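Local coordinates for protein hyaluronidase-phage associated (Streptococcus pyogenes, PDB 2WB3) that probably cleaves hyaluronan by elimination as a phage tail-fibre hyaluronate lyase, a fragment of which assembles into a trimeric fibre built on a triple-stranded beta-helix, at residues A[105-108]-A[114-117]. Numbering follows the deposited sequence.
Sequences KFYV and FWSC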
loop_
_atom_site.group_PDB
_atom_site.type_symbol
_atom_site.label_atom_id
_atom_site.label_comp_id
_atom_site.label_asym_id
_atom_site.label_seq_id
_atom_site.Cartn_x
_atom_site.Cartn_y
_atom_site.Cartn_z
ATOM N N LYS A 105 -20.269 -30.179 6.098
ATOM C CA LYS A 105 -21.003 -30.276 7.328
ATOM C C LYS A 105 -22.333 -29.525 7.277
ATOM O O LYS A 105 -23.308 -29.924 7.889
ATOM C CB LYS A 105 -20.140 -29.715 8.463
ATOM C CG LYS A 105 -18.830 -30.447 8.668
ATOM C CD LYS A 105 -19.130 -31.864 9.003
ATOM C CE LYS A 105 -17.948 -32.600 9.605
ATOM N NZ LYS A 105 -18.357 -33.957 10.040
ATOM N N PHE A 106 -22.364 -28.404 6.571
ATOM C CA PHE A 106 -23.572 -27.600 6.472
ATOM C C PHE A 106 -23.462 -26.807 5.201
ATOM O O PHE A 106 -22.396 -26.297 4.898
ATOM C CB PHE A 106 -23.631 -26.612 7.667
ATOM C CG PHE A 106 -24.861 -25.724 7.676
ATOM C CD1 PHE A 106 -25.989 -26.088 8.385
ATOM C CD2 PHE A 106 -24.874 -24.505 7.020
ATOM C CE1 PHE A 106 -27.108 -25.284 8.387
ATOM C CE2 PHE A 106 -26.023 -23.682 7.021
ATOM C CZ PHE A 106 -27.129 -24.089 7.724
ATOM N N TYR A 107 -24.545 -26.656 4.459
ATOM C CA TYR A 107 -24.545 -25.702 3.361
ATOM C C TYR A 107 -25.899 -25.075 3.110
ATOM O O TYR A 107 -26.938 -25.612 3.508
ATOM C CB TYR A 107 -24.005 -26.348 2.078
ATOM C CG TYR A 107 -24.849 -27.441 1.463
ATOM C CD1 TYR A 107 -26.040 -27.142 0.760
ATOM C CD2 TYR A 107 -24.430 -28.776 1.521
ATOM C CE1 TYR A 107 -26.786 -28.151 0.155
ATOM C CE2 TYR A 107 -25.177 -29.791 0.915
ATOM C CZ TYR A 107 -26.333 -29.467 0.235
ATOM O OH TYR A 107 -27.067 -30.487 -0.321
ATOM N N VAL A 108 -25.879 -23.942 2.422
ATOM C CA VAL A 108 -27.073 -23.310 1.911
ATOM C C VAL A 108 -26.924 -23.276 0.372
ATOM O O VAL A 108 -25.974 -22.733 -0.163
ATOM C CB VAL A 108 -27.225 -21.895 2.461
ATOM C CG1 VAL A 108 -28.399 -21.172 1.770
ATOM C CG2 VAL A 108 -27.467 -21.951 3.981
ATOM N N PHE A 114 -31.200 -25.627 2.822
ATOM C CA PHE A 114 -30.023 -25.934 3.631
ATOM C C PHE A 114 -29.910 -27.442 3.841
ATOM O O PHE A 114 -30.902 -28.204 3.724
ATOM C CB PHE A 114 -29.995 -25.137 4.960
ATOM C CG PHE A 114 -31.070 -25.524 5.923
ATOM C CD1 PHE A 114 -30.867 -26.524 6.836
ATOM C CD2 PHE A 114 -32.290 -24.862 5.921
ATOM C CE1 PHE A 114 -31.876 -26.900 7.711
ATOM C CE2 PHE A 114 -33.276 -25.210 6.798
ATOM C CZ PHE A 114 -33.080 -26.243 7.677
ATOM N N TRP A 115 -28.687 -27.869 4.139
ATOM C CA TRP A 115 -28.391 -29.250 4.530
ATOM C C TRP A 115 -27.488 -29.223 5.754
ATOM O O TRP A 115 -26.460 -28.544 5.730
ATOM C CB TRP A 115 -27.671 -29.960 3.393
ATOM C CG TRP A 115 -27.204 -31.303 3.784
ATOM C CD1 TRP A 115 -27.956 -32.453 3.827
ATOM C CD2 TRP A 115 -25.885 -31.662 4.223
ATOM N NE1 TRP A 115 -27.181 -33.507 4.274
ATOM C CE2 TRP A 115 -25.908 -33.054 4.523
ATOM C CE3 TRP A 115 -24.688 -30.945 4.404
ATOM C CZ2 TRP A 115 -24.772 -33.751 4.992
ATOM C CZ3 TRP A 115 -23.541 -31.648 4.856
ATOM C CH2 TRP A 115 -23.602 -33.039 5.147
ATOM N N SER A 116 -27.852 -29.941 6.801
ATOM C CA SER A 116 -27.055 -29.986 8.008
ATOM C C SER A 116 -26.678 -31.444 8.242
ATOM O O SER A 116 -27.539 -32.311 8.101
ATOM C CB SER A 116 -27.863 -29.483 9.204
ATOM O OG SER A 116 -27.170 -29.707 10.431
ATOM N N CYS A 117 -25.419 -31.707 8.606
ATOM C CA CYS A 117 -24.928 -33.085 8.805
ATOM C C CYS A 117 -25.234 -33.675 10.197
ATOM O O CYS A 117 -24.903 -34.843 10.443
ATOM C CB CYS A 117 -23.434 -33.141 8.560
ATOM S SG CYS A 117 -22.707 -34.786 8.235
#
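Trp115 and Tyr107 face each other as a hydrogen-bonded pair on two neighbouring antiparallel strands, and show how such a pair can be fastened through backbone and side chains alike. Tyr107 N donates to Trp115 O at 3.0 Å, and Trp115 N returns a bond to Tyr107 O at 2.9 Å. On the face carrying these two side chains, Tyr107, its CG set between the backbone N and the carbonyl carbon (chi1 67°), lays one side of its ring over Trp115 CB, a CH-pi contact 3.6 Å from the centroid. The indole slides past rather than stacking, its five-membered ring tilted 25° from the phenol plane. Because Trp115 CG lies opposite its own backbone N, the indole reaches diagonally toward the start of 105-108, where CZ3 comes within 3.4 Å of Lys105 C. Strands 103-108 and 114-116 form a beta hairpin, and parallel pairing of Trp115 and Ser116 with a second subunit carries the sheet across the interface, as befits a tail-fibre trimer. On the face of Phe106 and Phe114, Phe106 CZ packs 4.1 Å from Phe114 CB, while the Phe114 ring turns away to meet Phe114 of both neighbouring subunits. Lys105 contributes mainly backbone: its O accepts from Cys117 N at 2.9 Å.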